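Side-chain contacts in N2152 (Neocallimastix frontalis, PDB 5U22), which hydrolyses glycosidic bonds as a family 39 glycoside hydrolase from an anaerobic rumen fungus, probably acting on several rare arabinosyl substrates: residues I117-W120 and F121-R125; K307-G310 and D311-G314; I278-W281 and F282-H285; Q198-Q202 and N203-P207. All coordinates share one frame; numbering follows the deposited sequence.

How the interactions relate
The four contacts are local and follow one another along the chain, so none nests in or crosses another. Interaction 1 (117-125) comes first, at the start of helix 117-134 on the outside of the TIM barrel. Interaction 4 (198-207) is next. It ends helix 190-202 and turns the chain toward strand 209-212, about 12 Å from interaction 1 between nearest atoms. Interaction 3 (278-285) shapes the loop after strand 275-278, beside a bound buffer molecule. Interaction 2 (307-314) closes helix 301-310 and leads into strand 315-320 of the beta sandwich. Interactions 1 and 2 lie on opposite sides of the chain's centre.

Interaction 1. Residues I117-W120 and F121-R125; sequences IQTW and FNEIR
Ile124 lays its CD1 methyl over one face of the Trp120 indole. The methyl sits 3.6 Å from the centroid of the five-membered ring of Trp120, a CH-pi contact shifted toward the rim. Ile124 CD1 is also 3.4 Å from Trp120 CE2. The Trp120 ring is carried there by a first torsion of 177°, with CG anti to the backbone N and beside the carbonyl carbon. Ile124 reaches it with an extended branch, CD1 being anti to CA about the CB-CG1 bond.

Ile117 and Phe121 form a second pair, side by side and pointing the same way. Ile117 CG1 stands over the Phe121 face, 4.3 Å from the ring centroid. Ile117 CD1 touches the rim at Phe121 CE1, 3.7 Å away.

Both pairs are four residues apart on the first turns of helix 117-134. In the TIM barrel this helix is the crossover between the parallel strands 98-102 and 139-143. Its backbone is regular here. For example, Ile124 N donates to Trp120 O at 3.0 Å.

The two aromatic rings also meet. Trp120 CD1 lies in the plane of the Phe121 ring, at its edge, 3.7 Å from Phe121 CD1. The ring planes are inclined at 42°, so the pair is neither stacked nor T-shaped. Trp120 NE1 is hydrogen-bonded to Thr167 of helix 160-174, which fixes the rotation of the buried indole. Trp145 meets the same indole edge-to-face. On another side of the helix, Glu123 forms a salt bridge to Arg77, while its CG packs loosely on Thr119 CG2, 4.2 Å away.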
loop_
_atom_site.group_PDB
_atom_site.type_symbol
_atom_site.label_atom_id
_atom_site.label_comp_id
_atom_site.label_asym_id
_atom_site.label_seq_id
_atom_site.Cartn_x
_atom_site.Cartn_y
_atom_site.Cartn_z
ATOM N N ILE A 117 -19.210 23.619 9.813
ATOM C CA ILE A 117 -19.229 23.374 8.371
ATOM C C ILE A 117 -18.725 24.594 7.605
ATOM O O ILE A 117 -18.130 24.461 6.530
ATOM C CB ILE A 117 -20.655 22.959 7.932
ATOM C CG1 ILE A 117 -20.677 22.353 6.526
ATOM C CG2 ILE A 117 -21.633 24.141 8.006
ATOM C CD1 ILE A 117 -20.194 20.923 6.466
ATOM N N GLN A 118 -18.944 25.799 8.139
ATOM C CA GLN A 118 -18.547 26.995 7.404
ATOM C C GLN A 118 -17.035 27.057 7.237
ATOM O O GLN A 118 -16.530 27.240 6.125
ATOM C CB GLN A 118 -19.076 28.237 8.118
ATOM C CG GLN A 118 -20.601 28.289 8.170
ATOM C CD GLN A 118 -21.176 27.763 9.479
ATOM O OE1 GLN A 118 -20.611 26.864 10.104
ATOM N NE2 GLN A 118 -22.317 28.320 9.891
ATOM N N THR A 119 -16.295 26.903 8.334
ATOM C CA THR A 119 -14.832 26.946 8.259
ATOM C C THR A 119 -14.278 25.766 7.473
ATOM O O THR A 119 -13.332 25.918 6.695
ATOM C CB THR A 119 -14.246 26.979 9.666
ATOM O OG1 THR A 119 -14.584 28.226 10.279
ATOM C CG2 THR A 119 -12.716 26.831 9.643
ATOM N N TRP A 120 -14.850 24.581 7.671
ATOM C CA TRP A 120 -14.454 23.423 6.871
ATOM C C TRP A 120 -14.531 23.730 5.379
ATOM O O TRP A 120 -13.591 23.462 4.621
ATOM C CB TRP A 120 -15.346 22.244 7.245
ATOM C CG TRP A 120 -15.154 20.957 6.483
ATOM C CD1 TRP A 120 -16.101 20.314 5.739
ATOM C CD2 TRP A 120 -13.982 20.128 6.444
ATOM N NE1 TRP A 120 -15.597 19.147 5.233
ATOM C CE2 TRP A 120 -14.296 19.007 5.644
ATOM C CE3 TRP A 120 -12.698 20.227 6.993
ATOM C CZ2 TRP A 120 -13.373 17.991 5.377
ATOM C CZ3 TRP A 120 -11.771 19.207 6.725
ATOM C CH2 TRP A 120 -12.121 18.103 5.929
ATOM N N PHE A 121 -15.643 24.322 4.947
ATOM C CA PHE A 121 -15.805 24.625 3.531
ATOM C C PHE A 121 -14.844 25.722 3.083
ATOM O O PHE A 121 -14.261 25.636 1.994
ATOM C CB PHE A 121 -17.260 25.009 3.256
ATOM C CG PHE A 121 -18.162 23.831 2.948
ATOM C CD1 PHE A 121 -17.878 22.559 3.422
ATOM C CD2 PHE A 121 -19.281 23.998 2.144
ATOM C CE1 PHE A 121 -18.709 21.479 3.123
ATOM C CE2 PHE A 121 -20.111 22.921 1.832
ATOM C CZ PHE A 121 -19.822 21.664 2.322
ATOM N N ASN A 122 -14.669 26.770 3.895
ATOM C CA ASN A 122 -13.704 27.813 3.547
ATOM C C ASN A 122 -12.301 27.231 3.372
ATOM O O ASN A 122 -11.596 27.552 2.409
ATOM C CB ASN A 122 -13.703 28.907 4.615
ATOM C CG ASN A 122 -14.945 29.771 4.559
ATOM O OD1 ASN A 122 -15.480 30.030 3.478
ATOM N ND2 ASN A 122 -15.425 30.206 5.726
ATOM N N GLU A 123 -11.886 26.364 4.293
ATOM C CA GLU A 123 -10.557 25.768 4.183
ATOM C C GLU A 123 -10.439 24.896 2.938
ATOM O O GLU A 123 -9.416 24.935 2.248
ATOM C CB GLU A 123 -10.238 24.962 5.440
ATOM C CG GLU A 123 -9.978 25.819 6.662
ATOM C CD GLU A 123 -8.799 26.738 6.471
ATOM O OE1 GLU A 123 -7.760 26.273 5.967
ATOM O OE2 GLU A 123 -8.909 27.931 6.815
ATOM N N ILE A 124 -11.473 24.103 2.636
ATOM C CA ILE A 124 -11.436 23.265 1.439
ATOM C C ILE A 124 -11.361 24.128 0.189
ATOM O O ILE A 124 -10.551 23.864 -0.705
ATOM C CB ILE A 124 -12.646 22.309 1.404
ATOM C CG1 ILE A 124 -12.481 21.226 2.473
ATOM C CG2 ILE A 124 -12.774 21.647 0.054
ATOM C CD1 ILE A 124 -13.694 20.336 2.613
ATOM N N ARG A 125 -12.164 25.202 0.126
ATOM C CA ARG A 125 -12.138 26.072 -1.052
ATOM C C ARG A 125 -10.767 26.699 -1.243
ATOM O O ARG A 125 -10.262 26.780 -2.368
ATOM C CB ARG A 125 -13.183 27.178 -0.939
ATOM C CG ARG A 125 -14.609 26.748 -1.120
ATOM C CD ARG A 125 -15.518 27.975 -0.954
ATOM N NE ARG A 125 -16.920 27.597 -0.890
ATOM C CZ ARG A 125 -17.637 27.265 -1.956
ATOM N NH1 ARG A 125 -17.071 27.246 -3.155
ATOM N NH2 ARG A 125 -18.914 26.943 -1.828
#

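Interaction 2. Residues K307-G310 and D311-G314; sequences KWYG and DMTG
Met312 sets its sulfur at the edge of the Tyr309 ring, not over a face. SD lies near the ring plane, with its direction from the ring centre 85° off the normal. The Met-aromatic contact is made at one ring atom, Tyr309 CD1, 3.9 Å from Met312 SD. The two side chains cross at about a right angle. Met312 is brought close by its backbone, because Met312 N donates to Tyr309 O at 3.0 Å. That bond approaches from well above the carbonyl plane. The far end of Tyr309 is held elsewhere: its OH is hydrogen-bonded to Glu269 and to the backbone N of Ala40.

These residues close helix 301-310. The chain then passes from the TIM barrel, whose last parallel strand is 275-278, into strand 315-320 of the beta sandwich. Met312 and Trp308 both pack on Ile345 of that second domain.

On another side of the helix end, Lys307 reaches Asp311 one turn on. Its chain bends at the second torsion (75°), which brings the ammonium round to OD1 of the carboxylate. Lys307 NZ and Asp311 OD1 form a salt bridge of 3.1 Å, using the syn lone pair of the oxygen. Lys307 NZ is also hydrogen-bonded to Pro61 O. Asp311 N closes the turn onto Lys307 O at 2.9 Å, with a weak second bond to Trp308 O. The carboxylate stands close to the Lys307 carbonyl, with Asp311 OD1 3.3 Å from Lys307 O. The lysine charge probably eases this crowding of acceptors. A water donates to both Gly310 O and Met312 O, bridging the helix end to the outgoing chain.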
loop_
_atom_site.group_PDB
_atom_site.type_symbol
_atom_site.label_atom_id
_atom_site.label_comp_id
_atom_site.label_asym_id
_atom_site.label_seq_id
_atom_site.Cartn_x
_atom_site.Cartn_y
_atom_site.Cartn_z
ATOM N N LYS A 307 12.350 -2.210 -2.561
ATOM C CA LYS A 307 13.085 -2.034 -3.810
ATOM C C LYS A 307 12.917 -3.254 -4.710
ATOM O O LYS A 307 12.681 -3.118 -5.920
ATOM C CB LYS A 307 14.560 -1.763 -3.504
ATOM C CG LYS A 307 15.480 -1.770 -4.734
ATOM C CD LYS A 307 15.323 -0.523 -5.576
ATOM C CE LYS A 307 16.315 -0.522 -6.758
ATOM N NZ LYS A 307 15.788 0.247 -7.904
ATOM N N TRP A 308 13.042 -4.457 -4.137
ATOM C CA TRP A 308 12.752 -5.679 -4.888
ATOM C C TRP A 308 11.367 -5.605 -5.505
ATOM O O TRP A 308 11.166 -5.925 -6.684
ATOM C CB TRP A 308 12.812 -6.888 -3.963
ATOM C CG TRP A 308 14.152 -7.339 -3.541
ATOM C CD1 TRP A 308 15.355 -6.952 -4.038
ATOM C CD2 TRP A 308 14.423 -8.288 -2.510
ATOM N NE1 TRP A 308 16.371 -7.615 -3.383
ATOM C CE2 TRP A 308 15.819 -8.441 -2.438
ATOM C CE3 TRP A 308 13.613 -9.025 -1.636
ATOM C CZ2 TRP A 308 16.431 -9.310 -1.529
ATOM C CZ3 TRP A 308 14.219 -9.885 -0.736
ATOM C CH2 TRP A 308 15.614 -10.020 -0.688
ATOM N N TYR A 309 10.397 -5.180 -4.697
ATOM C CA TYR A 309 9.015 -5.077 -5.150
ATOM C C TYR A 309 8.885 -4.077 -6.287
ATOM O O TYR A 309 8.298 -4.378 -7.336
ATOM C CB TYR A 309 8.149 -4.670 -3.957
ATOM C CG TYR A 309 6.671 -4.511 -4.215
ATOM C CD1 TYR A 309 5.972 -5.399 -5.036
ATOM C CD2 TYR A 309 5.960 -3.498 -3.581
ATOM C CE1 TYR A 309 4.597 -5.265 -5.247
ATOM C CE2 TYR A 309 4.587 -3.359 -3.764
ATOM C CZ TYR A 309 3.909 -4.238 -4.592
ATOM O OH TYR A 309 2.552 -4.081 -4.753
ATOM N N GLY A 310 9.426 -2.876 -6.095
ATOM C CA GLY A 310 9.304 -1.844 -7.110
ATOM C C GLY A 310 9.985 -2.206 -8.413
ATOM O O GLY A 310 9.595 -1.706 -9.476
ATOM N N ASP A 311 11.025 -3.053 -8.352
ATOM C CA ASP A 311 11.734 -3.500 -9.551
ATOM C C ASP A 311 10.914 -4.457 -10.397
ATOM O O ASP A 311 11.306 -4.734 -11.537
ATOM C CB ASP A 311 13.048 -4.214 -9.197
ATOM C CG ASP A 311 14.116 -3.276 -8.674
ATOM O OD1 ASP A 311 13.949 -2.044 -8.795
ATOM O OD2 ASP A 311 15.143 -3.789 -8.164
ATOM N N MET A 312 9.824 -5.004 -9.858
ATOM C CA MET A 312 9.077 -6.012 -10.592
ATOM C C MET A 312 8.472 -5.407 -11.849
ATOM O O MET A 312 7.929 -4.298 -11.822
ATOM C CB MET A 312 7.986 -6.615 -9.710
ATOM C CG MET A 312 8.534 -7.488 -8.582
ATOM S SD MET A 312 7.203 -8.166 -7.560
ATOM C CE MET A 312 7.728 -9.870 -7.411
ATOM N N THR A 313 8.597 -6.138 -12.959
ATOM C CA THR A 313 8.064 -5.753 -14.261
ATOM C C THR A 313 7.316 -6.943 -14.852
ATOM O O THR A 313 7.401 -8.066 -14.346
ATOM C CB THR A 313 9.182 -5.278 -15.209
ATOM O OG1 THR A 313 10.206 -6.277 -15.297
ATOM C CG2 THR A 313 9.814 -3.980 -14.713
ATOM N N GLY A 314 6.567 -6.697 -15.929
ATOM C CA GLY A 314 5.788 -7.760 -16.554
ATOM C C GLY A 314 4.434 -7.965 -15.900
ATOM O O GLY A 314 3.734 -6.990 -15.605
HETATM O O HOH W 1 9.537 -1.766 -12.131
#

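Interaction 3. Residues I278-W281 and F282-H285; sequences ITWW and FVPH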
loop_
_atom_site.group_PDB
_atom_site.type_symbol
_atom_site.label_atom_id
_atom_site.label_comp_id
_atom_site.label_asym_id
_atom_site.label_seq_id
_atom_site.Cartn_x
_atom_site.Cartn_y
_atom_site.Cartn_z
ATOM N N ILE A 278 1.614 2.430 3.540
ATOM C CA ILE A 278 2.031 2.068 4.881
ATOM C C ILE A 278 1.564 3.128 5.886
ATOM O O ILE A 278 1.433 4.316 5.560
ATOM C CB ILE A 278 3.559 1.887 4.902
ATOM C CG1 ILE A 278 3.952 0.776 3.922
ATOM C CG2 ILE A 278 4.076 1.539 6.302
ATOM C CD1 ILE A 278 5.437 0.724 3.673
ATOM N N THR A 279 1.285 2.682 7.114
ATOM C CA THR A 279 0.920 3.574 8.205
ATOM C C THR A 279 2.014 4.597 8.495
ATOM O O THR A 279 3.146 4.519 7.998
ATOM C CB THR A 279 0.655 2.783 9.493
ATOM O OG1 THR A 279 1.697 1.805 9.682
ATOM C CG2 THR A 279 -0.704 2.101 9.440
ATOM N N TRP A 280 1.644 5.576 9.327
ATOM C CA TRP A 280 2.577 6.518 9.959
ATOM C C TRP A 280 2.312 6.437 11.456
ATOM O O TRP A 280 1.655 7.311 12.032
ATOM C CB TRP A 280 2.383 7.925 9.426
ATOM C CG TRP A 280 3.306 8.947 10.042
ATOM C CD1 TRP A 280 4.640 8.806 10.312
ATOM C CD2 TRP A 280 2.945 10.264 10.465
ATOM N NE1 TRP A 280 5.135 9.966 10.855
ATOM C CE2 TRP A 280 4.110 10.872 10.974
ATOM C CE3 TRP A 280 1.746 10.989 10.461
ATOM C CZ2 TRP A 280 4.112 12.173 11.472
ATOM C CZ3 TRP A 280 1.750 12.280 10.946
ATOM C CH2 TRP A 280 2.924 12.862 11.445
ATOM N N TRP A 281 2.802 5.372 12.090
ATOM C CA TRP A 281 2.579 5.233 13.524
ATOM C C TRP A 281 3.529 6.076 14.362
ATOM O O TRP A 281 3.193 6.398 15.505
ATOM C CB TRP A 281 2.713 3.771 13.966
ATOM C CG TRP A 281 1.481 2.960 13.760
ATOM C CD1 TRP A 281 1.353 1.853 12.974
ATOM C CD2 TRP A 281 0.197 3.188 14.346
ATOM N NE1 TRP A 281 0.070 1.369 13.044
ATOM C CE2 TRP A 281 -0.659 2.172 13.882
ATOM C CE3 TRP A 281 -0.308 4.140 15.239
ATOM C CZ2 TRP A 281 -1.994 2.090 14.262
ATOM C CZ3 TRP A 281 -1.627 4.056 15.616
ATOM C CH2 TRP A 281 -2.459 3.038 15.128
ATOM N N PHE A 282 4.698 6.432 13.836
ATOM C CA PHE A 282 5.738 7.086 14.627
ATOM C C PHE A 282 5.788 8.557 14.237
ATOM O O PHE A 282 6.591 8.988 13.408
ATOM C CB PHE A 282 7.036 6.347 14.450
ATOM C CG PHE A 282 6.905 4.928 14.862
ATOM C CD1 PHE A 282 6.810 4.607 16.202
ATOM C CD2 PHE A 282 6.724 3.928 13.917
ATOM C CE1 PHE A 282 6.612 3.294 16.602
ATOM C CE2 PHE A 282 6.531 2.624 14.311
ATOM C CZ PHE A 282 6.478 2.307 15.667
ATOM N N VAL A 283 4.892 9.319 14.853
ATOM C CA VAL A 283 4.668 10.726 14.548
ATOM C C VAL A 283 5.935 11.563 14.713
ATOM O O VAL A 283 6.134 12.498 13.924
ATOM C CB VAL A 283 3.499 11.254 15.397
ATOM C CG1 VAL A 283 3.327 12.751 15.221
ATOM C CG2 VAL A 283 2.215 10.559 14.983
ATOM N N PRO A 284 6.836 11.284 15.667
ATOM C CA PRO A 284 8.100 12.045 15.702
ATOM C C PRO A 284 8.965 11.909 14.460
ATOM O O PRO A 284 9.877 12.725 14.287
ATOM C CB PRO A 284 8.826 11.474 16.929
ATOM C CG PRO A 284 7.727 11.038 17.825
ATOM C CD PRO A 284 6.690 10.467 16.888
ATOM N N HIS A 285 8.733 10.923 13.595
ATOM C CA HIS A 285 9.655 10.622 12.495
ATOM C C HIS A 285 8.935 10.520 11.151
ATOM O O HIS A 285 8.983 9.485 10.480
ATOM C CB HIS A 285 10.431 9.340 12.798
ATOM C CG HIS A 285 11.113 9.350 14.135
ATOM N ND1 HIS A 285 12.015 10.325 14.504
ATOM C CD2 HIS A 285 11.025 8.502 15.187
ATOM C CE1 HIS A 285 12.449 10.080 15.727
ATOM N NE2 HIS A 285 11.869 8.976 16.164
HETATM O O HOH W 2 3.797 8.072 17.554
#
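Trp280 lays its indole across the backbone of Phe282 and Val283, which open a type I beta turn running from Phe282 to His285. The turn lies in the loop after strand 275-278 of the TIM barrel. Loops that follow the barrel strands generally line the active site of such glycosidases.

From Trp280 CB the ring leaves anti to the backbone N (chi1 180°), which carries it toward the turn. On the five-membered ring, CD1 of Trp280 passes the carbonyl of Phe282, 3.7 Å from its O. NE1 of Trp280 comes closer to that Phe282 O, at 3.1 Å. CE2 then meets the backbone of Val283. Farther out, Trp280 CZ2 lies 3.2 Å from Val283 O. CH2, at the tip of Trp280, touches the methyl CG1 of Val283 at 3.8 Å. Val283 comes over one face, with CG2 almost on the normal of the six-membered ring (7° off it) and 4.2 Å from its centroid. Tyr45 also stacks on the Trp280 ring. An alanine in place of Trp280 would probably strip Val283 of the flat surface it rests on and leave Tyr45 without its stacking partner.

Trp280 O is hydrogen-bonded to a bound buffer molecule, and the Trp281 side chain lies close to the same molecule. This is consistent with a place in the substrate pocket. Trp281 stacks on His252 and puts its CB over one face of the Phe282 ring, 4.2 Å from the centroid. Val283 N makes a weak bond to Trp281 O. A water bridges the same two atoms, donating to Trp281 O at 2.7 Å and accepting from Val283 N.

Interaction 4. Residues Q198-Q202 and N203-P207; sequences QFSKQ and NNCLP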
loop_
_atom_site.group_PDB
_atom_site.type_symbol
_atom_site.label_atom_id
_atom_site.label_comp_id
_atom_site.label_asym_id
_atom_site.label_seq_id
_atom_site.Cartn_x
_atom_site.Cartn_y
_atom_site.Cartn_z
ATOM N N GLN A 198 -24.965 1.828 1.126
ATOM C CA GLN A 198 -26.392 2.040 0.908
ATOM C C GLN A 198 -26.734 3.527 0.956
ATOM O O GLN A 198 -27.455 4.040 0.092
ATOM C CB GLN A 198 -27.201 1.256 1.936
ATOM C CG GLN A 198 -27.291 -0.236 1.625
ATOM C CD GLN A 198 -28.091 -1.004 2.665
ATOM O OE1 GLN A 198 -28.067 -0.676 3.848
ATOM N NE2 GLN A 198 -28.785 -2.048 2.229
ATOM N N PHE A 199 -26.212 4.235 1.957
ATOM C CA PHE A 199 -26.416 5.678 2.044
ATOM C C PHE A 199 -25.891 6.388 0.804
ATOM O O PHE A 199 -26.558 7.272 0.250
ATOM C CB PHE A 199 -25.729 6.228 3.298
ATOM C CG PHE A 199 -25.709 7.729 3.358
ATOM C CD1 PHE A 199 -26.775 8.426 3.910
ATOM C CD2 PHE A 199 -24.643 8.448 2.836
ATOM C CE1 PHE A 199 -26.769 9.815 3.961
ATOM C CE2 PHE A 199 -24.631 9.837 2.873
ATOM C CZ PHE A 199 -25.695 10.524 3.432
ATOM N N SER A 200 -24.694 6.008 0.348
ATOM C CA SER A 200 -24.026 6.767 -0.697
ATOM C C SER A 200 -24.619 6.485 -2.072
ATOM O O SER A 200 -24.698 7.388 -2.910
ATOM C CB SER A 200 -22.529 6.465 -0.675
ATOM O OG SER A 200 -21.953 6.960 0.519
ATOM N N LYS A 201 -25.028 5.239 -2.324
ATOM C CA LYS A 201 -25.738 4.945 -3.566
ATOM C C LYS A 201 -27.042 5.736 -3.650
ATOM O O LYS A 201 -27.333 6.377 -4.665
ATOM C CB LYS A 201 -26.021 3.448 -3.676
ATOM C CG LYS A 201 -26.909 3.118 -4.873
ATOM C CD LYS A 201 -27.247 1.647 -4.979
ATOM C CE LYS A 201 -28.003 1.371 -6.286
ATOM N NZ LYS A 201 -28.431 -0.041 -6.392
ATOM N N GLN A 202 -27.835 5.710 -2.583
ATOM C CA GLN A 202 -29.150 6.336 -2.637
ATOM C C GLN A 202 -29.065 7.856 -2.661
ATOM O O GLN A 202 -29.957 8.518 -3.207
ATOM C CB GLN A 202 -30.004 5.853 -1.465
ATOM C CG GLN A 202 -30.460 4.403 -1.643
ATOM C CD GLN A 202 -31.140 4.172 -2.994
ATOM O OE1 GLN A 202 -31.930 5.003 -3.454
ATOM N NE2 GLN A 202 -30.827 3.054 -3.634
ATOM N N ASN A 203 -28.002 8.433 -2.107
ATOM C CA ASN A 203 -27.856 9.882 -2.101
ATOM C C ASN A 203 -26.772 10.374 -3.056
ATOM O O ASN A 203 -26.263 11.490 -2.894
ATOM C CB ASN A 203 -27.616 10.352 -0.675
ATOM C CG ASN A 203 -28.794 10.055 0.204
ATOM O OD1 ASN A 203 -29.798 10.767 0.161
ATOM N ND2 ASN A 203 -28.710 8.977 0.974
ATOM N N ASN A 204 -26.435 9.564 -4.060
ATOM C CA ASN A 204 -25.546 9.949 -5.156
ATOM C C ASN A 204 -24.238 10.549 -4.645
ATOM O O ASN A 204 -23.786 11.596 -5.107
ATOM C CB ASN A 204 -26.245 10.911 -6.112
ATOM C CG ASN A 204 -27.474 10.298 -6.744
ATOM O OD1 ASN A 204 -28.597 10.682 -6.437
ATOM N ND2 ASN A 204 -27.263 9.328 -7.624
ATOM N N CYS A 205 -23.618 9.869 -3.691
ATOM C CA CYS A 205 -22.327 10.333 -3.193
ATOM C C CYS A 205 -21.381 9.157 -2.964
ATOM O O CYS A 205 -20.583 9.153 -2.021
ATOM C CB CYS A 205 -22.491 11.188 -1.929
ATOM S SG CYS A 205 -23.403 10.463 -0.551
ATOM N N LEU A 206 -21.426 8.168 -3.852
ATOM C CA LEU A 206 -20.456 7.081 -3.806
ATOM C C LEU A 206 -19.062 7.612 -4.113
ATOM O O LEU A 206 -18.891 8.379 -5.070
ATOM C CB LEU A 206 -20.815 5.983 -4.806
ATOM C CG LEU A 206 -22.017 5.085 -4.506
ATOM C CD1 LEU A 206 -22.402 4.308 -5.746
ATOM C CD2 LEU A 206 -21.693 4.124 -3.367
ATOM N N PRO A 207 -18.045 7.216 -3.348
ATOM C CA PRO A 207 -16.678 7.610 -3.695
ATOM C C PRO A 207 -16.274 7.017 -5.038
ATOM O O PRO A 207 -16.794 5.986 -5.473
ATOM C CB PRO A 207 -15.836 7.033 -2.547
ATOM C CG PRO A 207 -16.628 5.884 -2.033
ATOM C CD PRO A 207 -18.093 6.249 -2.240
#
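The first torsions of Phe199 and Asn203 bring their side chains together. The Phe199 ring is anti to its backbone N (chi1 171°), while CG of Asn203 lies beside its own N (chi1 -63°). The second torsion of Asn203, -78°, then turns ND2 back toward the helix. The setting is a Schellman motif that ends helix 190-202 on the outside of the TIM barrel, with Asn204 at positive phi as its C-prime residue.

Two donors of Asn203 grip one carbonyl. ND2 of Asn203 bonds to Phe199 O at 2.8 Å, in the carbonyl plane and on a lone pair. The backbone N of Asn203 reaches the same Phe199 O at 3.0 Å. The amide nitrogen also stands over one face of the Phe199 ring, shifted toward the rim, with ND2 3.6 Å from Phe199 CD1. A leucine in place of Asn203 would probably leave Phe199 O without its side-chain donor, and the ring face without the amide that rests on it.

The motif is closed by Cys205 N, which donates to Ser200 O at 2.8 Å and nearly straight. Asn204 N makes a weak bond to Lys201 O. Cys205 SG, placed between its backbone N and carbonyl carbon, reaches the Phe199 ring obliquely. Cys205 also packs on Tyr168 of helix 160-174, and Lys165 of that helix bonds to Asn203 O. Ser200 turns its hydroxyl back to Phe196 O in the preceding turn. After the motif the chain turns back across the helix end, and Leu206 rests its CD2 methyl against Ser200 CB at 3.7 Å.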